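Long-range contacts in acyltransferase (PDB 5UG1), which catalyses, probably, the O-acetylation of cell-wall peptidoglycan as the catalytic domain of the pneumococcal acetyltransferase OatA: residues I2-M7 with L54-V59; V36-A41 with D72-I77; I44-S49 with V78-K83; V90-G95 with A110-L115; T123-N128 with A165-T170. One frame throughout, in Å; residues are numbered along the deposited sequence.

Contact 1. Residues I2-M7 with L54-V59; sequences IADGTM and LPKTVV
Residues 6-7 and 57-59 run as neighbouring parallel strands, Thr6 abreast of Thr57 and Met7 of Val58, laced by three bonds: Thr57 N to Gly5 O (2.9 Å), Met7 N to Thr57 O (3.1 Å) and Val59 N to Met7 O (2.9 Å). The lacing frays toward the N-terminal end, where Lys56 N makes a weak bond to Ala3 O. Gly5 adopts phi 144°, psi 167°, angles that suit glycine because a CB would jam against the preceding carbonyl and crowd Pro55. The proline ring instead lies against the bare backbone and reaches on to Met7, its CD 3.6 Å from Met7 CB. Met7 runs extended through chi1 and chi2, which carries SD to 4.0 Å from Leu54 CD1, the two chains crossing at about a right angle. On the other face Thr6 and Thr57 lie side by side, and Thr6 CG2 touches Val59 CG2 obliquely at 3.8 Å. One water ties the polar groups at the exposed end together: it accepts from Thr57 OG1 and donates to Asp4 OD1 and Gly5 O. Alongside, Lys56 NZ and Asp4 OD2 form a long, weak salt bridge (3.4 Å). Helix 38-50 packs on the Met7 side and Leu168 of helix 150-171 on the threonine side, the three-layer alpha/beta/alpha arrangement, a parallel sheet with helices on both faces, found in SGNH-type domains.

Contact 2. Residues V36-A41 with D72-I77; sequences VTTKTA and DDWDSI
The tight part of this helix pairing is one methyl set squarely on a ring. Thr38 CG2 stands 3.6 Å from the centroid of the six-membered ring of Trp74, only 3° off the ring normal, a CH-pi contact over the face. With OG1 beside the backbone N (chi1 -52°), CG2 is left anti to that N, and OG1 comes to 3.4 Å from Trp74 CZ2. That buried hydroxyl is satisfied by Thr62 OG1. The same methyl packs on Asp73 CB at 3.8 Å, and the tip of Ile77, CD1, closes the apolar floor by approaching Ala41 CB at 4.2 Å. Small Ala41 suits a place where a longer branch must come close. Toward solvent the fit is looser. Asp73 OD2 receives a hydrogen bond from a water (2.7 Å) that also accepts from Lys39 N (3.1 Å), so the carboxylate reaches the first turn of helix 38-50 through water. Lys39 NZ turns away, 6.9 Å from Asp73 OD1, and pairs with Glu43. The start of the helix is secured separately by a capping box: Thr40 N donates to Thr37 OG1, and Thr37 N to Thr40 OG1. An acidic group beside a helix N-terminus should be favoured by the helix dipole, and this position probably helps keep Asp73 ionised while dispersion forces do the gripping inside.

Contact 3. Residues I44-S49 with V78-K83; sequences IMLNNS and VKNLPK
Three side chains of residues 44-49, in helix 38-50, meet the chain where residues 78-83 leave their helix and turn extended. Leu46 meets Asn80 with both methyls: CD2 rests on Asn80 O at 3.3 Å, while CD1 approaches OD1 of the same residue at 3.7 Å. Met45 works more deeply. Its chain runs extended through chi1 and chi2, which brings SD to 4.0 Å from Leu81 CD1, the two side chains crossing at about a right angle; the bend at chi3 (66°) then turns CE to 3.6 Å from Asn80 O. A flexible thioether suits a slot bounded by both a carbonyl and a leucine. Further along, Ser49 holds OG anti to the backbone N and sets it 3.3 Å from Pro82 CG, a small residue facing a compact ring. The next shell positions these groups. Asn80 ND2 is tied back to Ser76 O, so its amide is held along its own helix. Beneath, Met87 of strand 86-90 supports both Met45 and Leu81, and Met45 also lies on Ile9 of strand 6-10. Within helix 38-50 itself, Asn48 ND2 donates to Ile44 O (2.9 Å) from above the carbonyl plane, sharing that oxygen with its own backbone N. Two neighbouring helices thus share one face of a parallel sheet; helix 70-80, between adjacent strands 57-61 and 86-90, belongs to a classical beta-alpha-beta crossover.

Contact 4. Residues V90-G95 with A110-L115; sequences VTPYEG and AYMREL
Van der Waals contact carries this meeting of a post-strand loop with a helix, and Met112 does nearly all of it. CG lies anti to the carbonyl carbon and the chain bends at chi3 (68°), turning CE to the end of strand 86-90. There CE comes to 3.3 Å from Val90 O and 3.7 Å from Thr91 CA. Its SD meets the ring of Pro92 tip to tip, 3.5 Å from CD. A slender, polarisable side chain suits a place where it lies close against backbone atoms. Nearer the helix surface Thr91 CG2 lies 4.1 Å from Met112 CB, the two side chains crossing obliquely, and more loosely 4.4 Å from Arg113 CG, so the arginine contributes its aliphatic stem.

The polar bonds run to residues 126-128 of the same chain instead. Thr91 holds OG1 between its backbone N and carbonyl carbon (chi1 54°), turning the methyl to the helix and the hydroxyl to Asp126 OD1 and Asn128 N. Arg113 makes a salt bridge through NE with Asp126 OD2 and bonds through NH2 to Asn128 OD1, so the guanidinium has one charged and one neutral partner.

Pro92 also leans on Val64, a residue of the pocket that holds the methylsulfonyl group; from the Pro92 side chain to the bound methanesulfonic acid group is about 9 Å between nearest atoms. This is a beta-loop-alpha unit at the C-terminal edge of a parallel sheet, where active sites of such folds gather.

Contact 5. Residues T123-N128 with A165-T170; sequences TIADWN and ATALQT
Ala167 points toward strand 123-125, and the other side chains are arranged round its methyl. Ala167 CB sits 3.4 Å from Ile124 O and 3.8 Å from Ala125 CB, so two alanines meet methyl to methyl and the helix can ride close to the backbone; the axes of the strand and helix 165-170 approach to 7.6 Å and run nearly antiparallel, at 165°. Thr123, two residues back along the strand, adds its methyl. OG1 sits beside the backbone N (chi1 -59°) and bonds His86 NE2, leaving CG2 anti to that N and 3.6 Å from Ala167 O. From the helix, Thr170 presents CG2 at 4.0 Å from Thr123 CG2, the two threonines crossing obliquely near the solvent-facing side, where Thr170 is exposed; each offers its methyl across the contact. This is the outer layer of an alpha/beta/alpha fold: the long helix 150-171 lies on edge strand 122-125 and also reaches Ile88 of the next strand. Ile124, alternating in the strand, sends its side chain to the opposite face, onto Ala116 of helix 102-118. Past the strand the chain makes an inverse gamma turn centred on Asp126, which is also the N-cap of the next helix. At the other end of the strand segment, the side chain of Thr123 lies about 5 Å from the bound sodium ion, nearest atom to ion.

Contacts 2 and 3 bind the same two helices, 38-50 and 70-80, at successive levels: contact 2 is buried and aromatic, contact 3 more peripheral and made of thioether, leucine and proline. Contact 1 is the only one held by strand-to-strand hydrogen bonds, and its charged, water-bridged end marks it as partly surface. It abuts contact 3 through Leu54 and Asn48, and contact 5 through Leu168. Contacts 4 and 5 are buried: contact 4 joins helix 102-118 to the end of strand 86-90, contact 5 joins helix 150-171 to edge strand 122-125, and the Arg113–Asp126 salt bridge ties them together. Trp74 of contact 2 touches Met112 of contact 4, so apolar packing runs on between the helices.

Contact 1. Residues I2-M7 with L54-V59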
# COMPACT_ATOMS: atom_id res chain seq x y z
N ILE A 2 16.07 8.54 12.87
CA ILE A 2 15.46 8.68 11.55
C ILE A 2 14.43 9.80 11.57
O ILE A 2 13.51 9.82 12.40
CB ILE A 2 14.85 7.35 11.08
CG1 ILE A 2 15.94 6.29 11.04
CG2 ILE A 2 14.23 7.52 9.69
CD1 ILE A 2 15.49 4.99 10.55
N ALA A 3 14.59 10.74 10.63
CA ALA A 3 13.79 11.95 10.63
C ALA A 3 12.37 11.68 10.16
O ALA A 3 12.11 10.74 9.38
CB ALA A 3 14.44 13.03 9.75
N ASP A 4 11.46 12.51 10.65
CA ASP A 4 10.06 12.25 10.43
C ASP A 4 9.71 12.47 8.97
O ASP A 4 10.41 13.19 8.25
CB ASP A 4 9.20 13.12 11.33
CG ASP A 4 8.22 12.31 12.14
OD1 ASP A 4 7.13 12.03 11.62
OD2 ASP A 4 8.57 11.92 13.28
N GLY A 5 8.63 11.84 8.55
CA GLY A 5 8.23 11.91 7.16
C GLY A 5 7.63 10.62 6.66
O GLY A 5 7.75 9.58 7.31
N THR A 6 7.00 10.68 5.50
CA THR A 6 6.31 9.55 4.90
C THR A 6 6.72 9.42 3.44
O THR A 6 6.65 10.40 2.69
CB THR A 6 4.80 9.72 5.01
OG1 THR A 6 4.44 9.93 6.39
CG2 THR A 6 4.08 8.49 4.49
N MET A 7 7.17 8.23 3.06
CA MET A 7 7.38 7.86 1.67
C MET A 7 6.46 6.69 1.34
O MET A 7 6.44 5.69 2.06
CB MET A 7 8.85 7.48 1.40
CG MET A 7 9.10 7.08 -0.05
SD MET A 7 10.82 6.76 -0.40
CE MET A 7 11.51 8.41 -0.53
N LEU A 54 15.09 7.28 2.98
CA LEU A 54 13.88 6.67 3.53
C LEU A 54 13.50 7.36 4.84
O LEU A 54 14.29 7.33 5.79
CB LEU A 54 14.09 5.18 3.77
CG LEU A 54 12.81 4.35 3.87
CD1 LEU A 54 12.07 4.43 2.54
CD2 LEU A 54 13.08 2.88 4.25
N PRO A 55 12.34 7.99 4.92
CA PRO A 55 11.93 8.64 6.18
C PRO A 55 11.27 7.62 7.09
O PRO A 55 11.12 6.45 6.75
CB PRO A 55 10.94 9.70 5.70
CG PRO A 55 10.25 8.99 4.55
CD PRO A 55 11.35 8.20 3.86
N LYS A 56 10.80 8.11 8.25
CA LYS A 56 10.38 7.23 9.33
C LYS A 56 9.24 6.30 8.91
O LYS A 56 9.27 5.10 9.19
CB LYS A 56 9.95 8.05 10.55
CG LYS A 56 9.58 7.17 11.72
CD LYS A 56 9.13 7.97 12.91
CE LYS A 56 7.63 8.13 12.92
NZ LYS A 56 7.18 8.91 14.11
N THR A 57 8.21 6.83 8.27
CA THR A 57 7.05 6.04 7.93
C THR A 57 7.13 5.62 6.46
O THR A 57 7.29 6.47 5.58
CB THR A 57 5.75 6.81 8.20
OG1 THR A 57 5.82 7.38 9.51
CG2 THR A 57 4.58 5.88 8.14
N VAL A 58 7.02 4.32 6.22
CA VAL A 58 7.11 3.71 4.90
C VAL A 58 5.76 3.11 4.55
O VAL A 58 5.21 2.31 5.32
CB VAL A 58 8.22 2.64 4.85
CG1 VAL A 58 8.42 2.14 3.42
CG2 VAL A 58 9.52 3.19 5.45
N VAL A 59 5.21 3.48 3.40
CA VAL A 59 3.95 2.93 2.93
C VAL A 59 4.25 2.06 1.71
O VAL A 59 4.76 2.56 0.70
CB VAL A 59 2.93 4.02 2.59
CG1 VAL A 59 1.58 3.38 2.30
CG2 VAL A 59 2.82 5.02 3.76
O HOH W 1 6.33 9.84 9.87

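Contact 2. Residues V36-A41 with D72-I77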
# COMPACT_ATOMS: atom_id res chain seq x y z
N VAL A 36 5.40 -1.53 -10.55
CA VAL A 36 6.01 -1.89 -9.28
C VAL A 36 5.30 -3.09 -8.66
O VAL A 36 4.07 -3.17 -8.62
CB VAL A 36 6.01 -0.66 -8.35
CG1 VAL A 36 6.37 -1.05 -6.91
CG2 VAL A 36 7.00 0.37 -8.90
N THR A 37 6.09 -4.06 -8.21
CA THR A 37 5.61 -5.19 -7.45
C THR A 37 6.14 -5.11 -6.02
O THR A 37 7.00 -4.29 -5.69
CB THR A 37 6.05 -6.51 -8.10
OG1 THR A 37 7.46 -6.68 -7.93
CG2 THR A 37 5.74 -6.50 -9.58
N THR A 38 5.62 -5.99 -5.16
CA THR A 38 6.14 -6.07 -3.81
C THR A 38 7.63 -6.39 -3.82
O THR A 38 8.40 -5.87 -2.99
CB THR A 38 5.36 -7.11 -3.02
OG1 THR A 38 3.95 -6.81 -3.15
CG2 THR A 38 5.80 -7.11 -1.54
N LYS A 39 8.05 -7.23 -4.77
CA LYS A 39 9.47 -7.56 -4.94
C LYS A 39 10.31 -6.32 -5.19
O LYS A 39 11.31 -6.08 -4.49
CB LYS A 39 9.63 -8.55 -6.09
CG LYS A 39 11.03 -9.13 -6.26
CD LYS A 39 11.11 -9.90 -7.58
CE LYS A 39 12.52 -10.40 -7.88
NZ LYS A 39 13.53 -9.30 -7.83
N THR A 40 9.95 -5.51 -6.18
CA THR A 40 10.77 -4.34 -6.49
C THR A 40 10.61 -3.25 -5.44
O THR A 40 11.55 -2.49 -5.20
CB THR A 40 10.46 -3.79 -7.89
OG1 THR A 40 9.11 -3.33 -7.95
CG2 THR A 40 10.67 -4.84 -8.97
N ALA A 41 9.44 -3.18 -4.79
CA ALA A 41 9.26 -2.24 -3.68
C ALA A 41 10.21 -2.55 -2.53
O ALA A 41 10.72 -1.63 -1.87
CB ALA A 41 7.81 -2.28 -3.20
N ASP A 72 6.34 -15.22 0.44
CA ASP A 72 7.74 -14.84 0.57
C ASP A 72 7.93 -13.34 0.44
O ASP A 72 8.72 -12.74 1.17
CB ASP A 72 8.59 -15.57 -0.47
CG ASP A 72 8.76 -17.05 -0.15
OD1 ASP A 72 8.37 -17.48 0.95
OD2 ASP A 72 9.30 -17.79 -1.00
N ASP A 73 7.19 -12.70 -0.48
CA ASP A 73 7.39 -11.26 -0.70
C ASP A 73 7.03 -10.45 0.53
O ASP A 73 7.77 -9.53 0.92
CB ASP A 73 6.59 -10.79 -1.92
CG ASP A 73 7.38 -10.94 -3.24
OD1 ASP A 73 8.62 -10.80 -3.22
OD2 ASP A 73 6.77 -11.20 -4.29
N TRP A 74 5.90 -10.75 1.17
CA TRP A 74 5.51 -9.92 2.31
C TRP A 74 6.29 -10.29 3.55
O TRP A 74 6.60 -9.41 4.36
CB TRP A 74 4.00 -10.03 2.55
CG TRP A 74 3.23 -9.31 1.51
CD1 TRP A 74 2.42 -9.86 0.56
CD2 TRP A 74 3.25 -7.89 1.27
NE1 TRP A 74 1.91 -8.86 -0.25
CE2 TRP A 74 2.41 -7.65 0.17
CE3 TRP A 74 3.89 -6.81 1.88
CZ2 TRP A 74 2.19 -6.37 -0.33
CZ3 TRP A 74 3.66 -5.55 1.40
CH2 TRP A 74 2.83 -5.33 0.30
N ASP A 75 6.62 -11.58 3.72
CA ASP A 75 7.58 -11.96 4.74
C ASP A 75 8.88 -11.19 4.57
O ASP A 75 9.43 -10.65 5.54
CB ASP A 75 7.87 -13.46 4.67
CG ASP A 75 6.80 -14.29 5.31
OD1 ASP A 75 5.88 -13.72 5.94
OD2 ASP A 75 6.89 -15.53 5.16
N SER A 76 9.38 -11.11 3.34
CA SER A 76 10.69 -10.52 3.10
C SER A 76 10.68 -9.02 3.33
O SER A 76 11.59 -8.48 3.97
CB SER A 76 11.15 -10.82 1.68
OG SER A 76 12.42 -10.26 1.47
N ILE A 77 9.69 -8.31 2.79
CA ILE A 77 9.73 -6.86 2.92
C ILE A 77 9.56 -6.47 4.38
O ILE A 77 10.22 -5.55 4.88
CB ILE A 77 8.68 -6.20 2.00
CG1 ILE A 77 9.07 -4.74 1.72
CG2 ILE A 77 7.28 -6.30 2.57
CD1 ILE A 77 8.30 -4.13 0.59
O HOH W 2 6.30 -9.34 -6.19

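Contact 3. Residues I44-S49 with V78-K83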
# COMPACT_ATOMS: atom_id res chain seq x y z
N ILE A 44 13.46 -1.14 -3.75
CA ILE A 44 13.37 0.33 -3.67
C ILE A 44 13.49 0.79 -2.22
O ILE A 44 14.19 1.77 -1.92
CB ILE A 44 12.06 0.83 -4.30
CG1 ILE A 44 12.06 0.56 -5.81
CG2 ILE A 44 11.84 2.33 -4.03
CD1 ILE A 44 10.74 0.92 -6.49
N MET A 45 12.81 0.09 -1.30
CA MET A 45 12.85 0.44 0.12
C MET A 45 14.28 0.46 0.66
O MET A 45 14.72 1.44 1.27
CB MET A 45 12.00 -0.54 0.93
CG MET A 45 11.97 -0.19 2.42
SD MET A 45 11.06 -1.39 3.41
CE MET A 45 12.12 -2.84 3.22
N LEU A 46 15.02 -0.64 0.45
CA LEU A 46 16.40 -0.72 0.94
C LEU A 46 17.34 0.22 0.19
O LEU A 46 18.26 0.78 0.79
CB LEU A 46 16.90 -2.15 0.82
CG LEU A 46 16.19 -3.14 1.74
CD1 LEU A 46 16.73 -4.53 1.47
CD2 LEU A 46 16.36 -2.72 3.21
N ASN A 47 17.16 0.37 -1.12
CA ASN A 47 17.97 1.35 -1.84
C ASN A 47 17.80 2.74 -1.22
O ASN A 47 18.79 3.44 -0.97
CB ASN A 47 17.60 1.37 -3.33
CG ASN A 47 18.31 0.28 -4.14
OD1 ASN A 47 19.36 -0.23 -3.75
ND2 ASN A 47 17.74 -0.08 -5.28
N ASN A 48 16.56 3.12 -0.91
CA ASN A 48 16.32 4.43 -0.30
C ASN A 48 16.89 4.49 1.12
O ASN A 48 17.44 5.52 1.52
CB ASN A 48 14.82 4.76 -0.30
CG ASN A 48 14.36 5.40 -1.61
OD1 ASN A 48 14.42 6.62 -1.78
ND2 ASN A 48 13.86 4.58 -2.52
N SER A 49 16.76 3.41 1.89
CA SER A 49 17.36 3.38 3.22
C SER A 49 18.88 3.56 3.15
O SER A 49 19.46 4.35 3.91
CB SER A 49 17.01 2.07 3.92
OG SER A 49 17.67 1.96 5.18
N VAL A 78 8.74 -7.21 5.12
CA VAL A 78 8.59 -6.96 6.54
C VAL A 78 9.90 -7.24 7.26
O VAL A 78 10.33 -6.46 8.11
CB VAL A 78 7.44 -7.80 7.12
CG1 VAL A 78 7.52 -7.83 8.65
CG2 VAL A 78 6.10 -7.25 6.61
N LYS A 79 10.57 -8.34 6.90
CA LYS A 79 11.86 -8.65 7.52
C LYS A 79 12.89 -7.55 7.24
O LYS A 79 13.71 -7.22 8.10
CB LYS A 79 12.37 -10.00 7.00
CG LYS A 79 13.82 -10.33 7.36
CD LYS A 79 13.97 -10.76 8.81
CE LYS A 79 15.43 -10.96 9.19
NZ LYS A 79 16.13 -11.91 8.27
N ASN A 80 12.86 -6.98 6.05
CA ASN A 80 13.92 -6.10 5.61
C ASN A 80 13.66 -4.64 5.96
O ASN A 80 14.52 -3.80 5.68
CB ASN A 80 14.15 -6.26 4.10
CG ASN A 80 15.10 -7.42 3.79
OD1 ASN A 80 16.32 -7.27 3.86
ND2 ASN A 80 14.54 -8.57 3.43
N LEU A 81 12.52 -4.33 6.55
CA LEU A 81 12.28 -2.97 7.02
C LEU A 81 13.42 -2.56 7.95
O LEU A 81 13.74 -3.31 8.89
CB LEU A 81 10.94 -2.87 7.76
CG LEU A 81 10.58 -1.50 8.34
CD1 LEU A 81 10.11 -0.56 7.24
CD2 LEU A 81 9.54 -1.63 9.43
N PRO A 82 14.09 -1.44 7.69
CA PRO A 82 15.25 -1.09 8.52
C PRO A 82 14.80 -0.62 9.88
O PRO A 82 13.69 -0.12 10.06
CB PRO A 82 15.92 0.05 7.74
CG PRO A 82 15.28 0.03 6.38
CD PRO A 82 13.90 -0.50 6.58
N LYS A 83 15.68 -0.82 10.86
CA LYS A 83 15.46 -0.29 12.20
C LYS A 83 15.10 1.18 12.12
O LYS A 83 15.66 1.93 11.31
CB LYS A 83 16.72 -0.48 13.05
CG LYS A 83 16.98 -1.92 13.43
CD LYS A 83 18.23 -2.07 14.30
CE LYS A 83 19.42 -2.61 13.50
NZ LYS A 83 20.59 -2.96 14.37

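Contact 4. Residues V90-G95 with A110-L115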
# COMPACT_ATOMS: atom_id res chain seq x y z
N VAL A 90 -0.56 -1.65 2.34
CA VAL A 90 -1.82 -1.40 1.64
C VAL A 90 -2.23 -2.69 0.93
O VAL A 90 -1.57 -3.14 -0.01
CB VAL A 90 -1.69 -0.24 0.66
CG1 VAL A 90 -3.09 0.33 0.35
CG2 VAL A 90 -0.79 0.85 1.23
N THR A 91 -3.34 -3.29 1.38
CA THR A 91 -3.76 -4.57 0.83
C THR A 91 -4.22 -4.39 -0.62
O THR A 91 -4.75 -3.34 -0.98
CB THR A 91 -4.90 -5.19 1.66
OG1 THR A 91 -5.98 -4.25 1.78
CG2 THR A 91 -4.40 -5.63 3.06
N PRO A 92 -3.99 -5.39 -1.47
CA PRO A 92 -4.38 -5.27 -2.87
C PRO A 92 -5.82 -5.69 -3.09
O PRO A 92 -6.41 -6.42 -2.30
CB PRO A 92 -3.41 -6.23 -3.58
CG PRO A 92 -3.15 -7.27 -2.56
CD PRO A 92 -3.23 -6.63 -1.21
N TYR A 93 -6.39 -5.21 -4.20
CA TYR A 93 -7.76 -5.56 -4.56
C TYR A 93 -7.86 -5.88 -6.05
O TYR A 93 -7.65 -5.00 -6.89
CB TYR A 93 -8.73 -4.43 -4.21
CG TYR A 93 -10.14 -4.71 -4.64
CD1 TYR A 93 -10.92 -5.64 -3.96
CD2 TYR A 93 -10.70 -4.06 -5.74
CE1 TYR A 93 -12.23 -5.91 -4.37
CE2 TYR A 93 -11.99 -4.31 -6.15
CZ TYR A 93 -12.75 -5.24 -5.46
OH TYR A 93 -14.05 -5.49 -5.88
N GLU A 94 -8.19 -7.13 -6.35
CA GLU A 94 -8.62 -7.60 -7.67
C GLU A 94 -10.12 -7.89 -7.58
O GLU A 94 -10.53 -8.84 -6.90
CB GLU A 94 -7.82 -8.83 -8.10
CG GLU A 94 -8.44 -9.68 -9.22
CD GLU A 94 -8.49 -8.94 -10.55
OE1 GLU A 94 -7.41 -8.74 -11.16
OE2 GLU A 94 -9.60 -8.55 -10.97
N GLY A 95 -10.93 -7.07 -8.26
CA GLY A 95 -12.37 -7.19 -8.11
C GLY A 95 -13.02 -8.30 -8.91
O GLY A 95 -14.13 -8.71 -8.57
N ALA A 110 -5.16 -11.21 2.99
CA ALA A 110 -5.35 -11.83 4.30
C ALA A 110 -4.03 -11.98 5.04
O ALA A 110 -3.95 -11.72 6.25
CB ALA A 110 -6.03 -13.20 4.15
N TYR A 111 -2.98 -12.41 4.34
CA TYR A 111 -1.67 -12.60 4.95
C TYR A 111 -1.07 -11.28 5.43
O TYR A 111 -0.43 -11.24 6.48
CB TYR A 111 -0.74 -13.29 3.96
CG TYR A 111 0.53 -13.79 4.59
CD1 TYR A 111 0.50 -14.80 5.55
CD2 TYR A 111 1.77 -13.28 4.22
CE1 TYR A 111 1.64 -15.26 6.14
CE2 TYR A 111 2.94 -13.75 4.81
CZ TYR A 111 2.86 -14.74 5.76
OH TYR A 111 4.00 -15.23 6.37
N MET A 112 -1.24 -10.21 4.64
CA MET A 112 -0.80 -8.88 5.07
C MET A 112 -1.53 -8.44 6.33
O MET A 112 -0.92 -7.83 7.22
CB MET A 112 -1.02 -7.86 3.95
CG MET A 112 -0.27 -8.15 2.66
SD MET A 112 -0.87 -7.17 1.27
CE MET A 112 -0.31 -5.55 1.81
N ARG A 113 -2.83 -8.71 6.42
CA ARG A 113 -3.55 -8.45 7.66
C ARG A 113 -2.91 -9.19 8.83
O ARG A 113 -2.80 -8.64 9.93
CB ARG A 113 -5.02 -8.82 7.51
CG ARG A 113 -5.78 -7.94 6.53
CD ARG A 113 -7.24 -8.36 6.38
NE ARG A 113 -7.84 -7.67 5.24
CZ ARG A 113 -8.29 -8.27 4.13
NH1 ARG A 113 -8.25 -9.59 4.01
NH2 ARG A 113 -8.80 -7.53 3.15
N GLU A 114 -2.45 -10.43 8.60
CA GLU A 114 -1.88 -11.21 9.71
C GLU A 114 -0.58 -10.59 10.17
O GLU A 114 -0.31 -10.52 11.38
CB GLU A 114 -1.65 -12.66 9.29
CG GLU A 114 -2.91 -13.33 8.77
CD GLU A 114 -2.82 -14.84 8.69
OE1 GLU A 114 -1.78 -15.38 8.25
OE2 GLU A 114 -3.81 -15.50 9.07
N LEU A 115 0.24 -10.13 9.23
CA LEU A 115 1.50 -9.51 9.56
C LEU A 115 1.28 -8.20 10.32
O LEU A 115 1.98 -7.93 11.30
CB LEU A 115 2.32 -9.28 8.29
CG LEU A 115 2.90 -10.52 7.61
CD1 LEU A 115 3.63 -10.18 6.30
CD2 LEU A 115 3.82 -11.24 8.57

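Contact 5. Residues T123-N128 with A165-T170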
# COMPACT_ATOMS: atom_id res chain seq x y z
N THR A 123 1.23 -1.26 10.44
CA THR A 123 -0.17 -0.87 10.45
C THR A 123 -0.80 -1.20 9.10
O THR A 123 -0.17 -1.00 8.06
CB THR A 123 -0.31 0.66 10.73
OG1 THR A 123 0.28 0.99 12.00
CG2 THR A 123 -1.77 1.09 10.70
N ILE A 124 -2.05 -1.69 9.12
CA ILE A 124 -2.75 -2.05 7.89
C ILE A 124 -3.46 -0.83 7.32
O ILE A 124 -3.96 0.02 8.07
CB ILE A 124 -3.74 -3.21 8.12
CG1 ILE A 124 -4.02 -3.96 6.81
CG2 ILE A 124 -5.05 -2.70 8.74
CD1 ILE A 124 -2.80 -4.67 6.25
N ALA A 125 -3.47 -0.72 6.00
CA ALA A 125 -4.34 0.18 5.24
C ALA A 125 -5.15 -0.70 4.30
O ALA A 125 -4.67 -1.08 3.23
CB ALA A 125 -3.53 1.23 4.48
N ASP A 126 -6.38 -1.05 4.71
CA ASP A 126 -7.11 -2.17 4.10
C ASP A 126 -7.94 -1.70 2.90
O ASP A 126 -9.18 -1.69 2.91
CB ASP A 126 -7.97 -2.87 5.14
CG ASP A 126 -8.23 -4.32 4.78
OD1 ASP A 126 -8.05 -4.69 3.60
OD2 ASP A 126 -8.59 -5.11 5.69
N TRP A 127 -7.21 -1.32 1.85
CA TRP A 127 -7.84 -0.97 0.59
C TRP A 127 -8.73 -2.11 0.08
O TRP A 127 -9.83 -1.86 -0.45
CB TRP A 127 -6.76 -0.63 -0.43
CG TRP A 127 -7.22 -0.55 -1.86
CD1 TRP A 127 -6.84 -1.36 -2.89
CD2 TRP A 127 -8.15 0.39 -2.40
NE1 TRP A 127 -7.48 -0.98 -4.05
CE2 TRP A 127 -8.29 0.10 -3.78
CE3 TRP A 127 -8.88 1.46 -1.86
CZ2 TRP A 127 -9.13 0.83 -4.62
CZ3 TRP A 127 -9.72 2.19 -2.71
CH2 TRP A 127 -9.83 1.87 -4.06
N ASN A 128 -8.26 -3.35 0.21
CA ASN A 128 -9.06 -4.51 -0.18
C ASN A 128 -10.45 -4.46 0.45
O ASN A 128 -11.47 -4.64 -0.23
CB ASN A 128 -8.33 -5.79 0.23
CG ASN A 128 -9.10 -7.05 -0.12
OD1 ASN A 128 -9.98 -7.48 0.63
ND2 ASN A 128 -8.75 -7.66 -1.25
N ALA A 165 -4.35 7.68 4.69
CA ALA A 165 -4.31 8.72 5.72
C ALA A 165 -4.79 8.18 7.06
O ALA A 165 -4.20 8.46 8.10
CB ALA A 165 -5.15 9.92 5.29
N THR A 166 -5.86 7.38 7.04
CA THR A 166 -6.38 6.85 8.30
C THR A 166 -5.39 5.90 8.95
O THR A 166 -5.23 5.91 10.17
CB THR A 166 -7.72 6.16 8.05
OG1 THR A 166 -8.67 7.16 7.66
CG2 THR A 166 -8.22 5.48 9.31
N ALA A 167 -4.70 5.07 8.15
CA ALA A 167 -3.65 4.21 8.70
C ALA A 167 -2.49 5.02 9.28
O ALA A 167 -1.97 4.68 10.35
CB ALA A 167 -3.14 3.26 7.61
N LEU A 168 -2.07 6.08 8.59
CA LEU A 168 -1.01 6.93 9.14
C LEU A 168 -1.43 7.54 10.47
O LEU A 168 -0.63 7.62 11.41
CB LEU A 168 -0.64 8.03 8.14
CG LEU A 168 0.14 7.54 6.93
CD1 LEU A 168 -0.03 8.49 5.77
CD2 LEU A 168 1.59 7.44 7.29
N GLN A 169 -2.68 8.00 10.57
CA GLN A 169 -3.15 8.53 11.85
C GLN A 169 -3.14 7.44 12.91
O GLN A 169 -2.72 7.68 14.05
CB GLN A 169 -4.54 9.13 11.71
CG GLN A 169 -4.58 10.37 10.84
CD GLN A 169 -5.88 11.12 10.97
OE1 GLN A 169 -6.91 10.72 10.42
NE2 GLN A 169 -5.85 12.23 11.71
N THR A 170 -3.59 6.23 12.55
CA THR A 170 -3.53 5.10 13.47
C THR A 170 -2.10 4.83 13.92
O THR A 170 -1.85 4.59 15.11
CB THR A 170 -4.10 3.85 12.79
OG1 THR A 170 -5.48 4.05 12.47
CG2 THR A 170 -3.94 2.63 13.69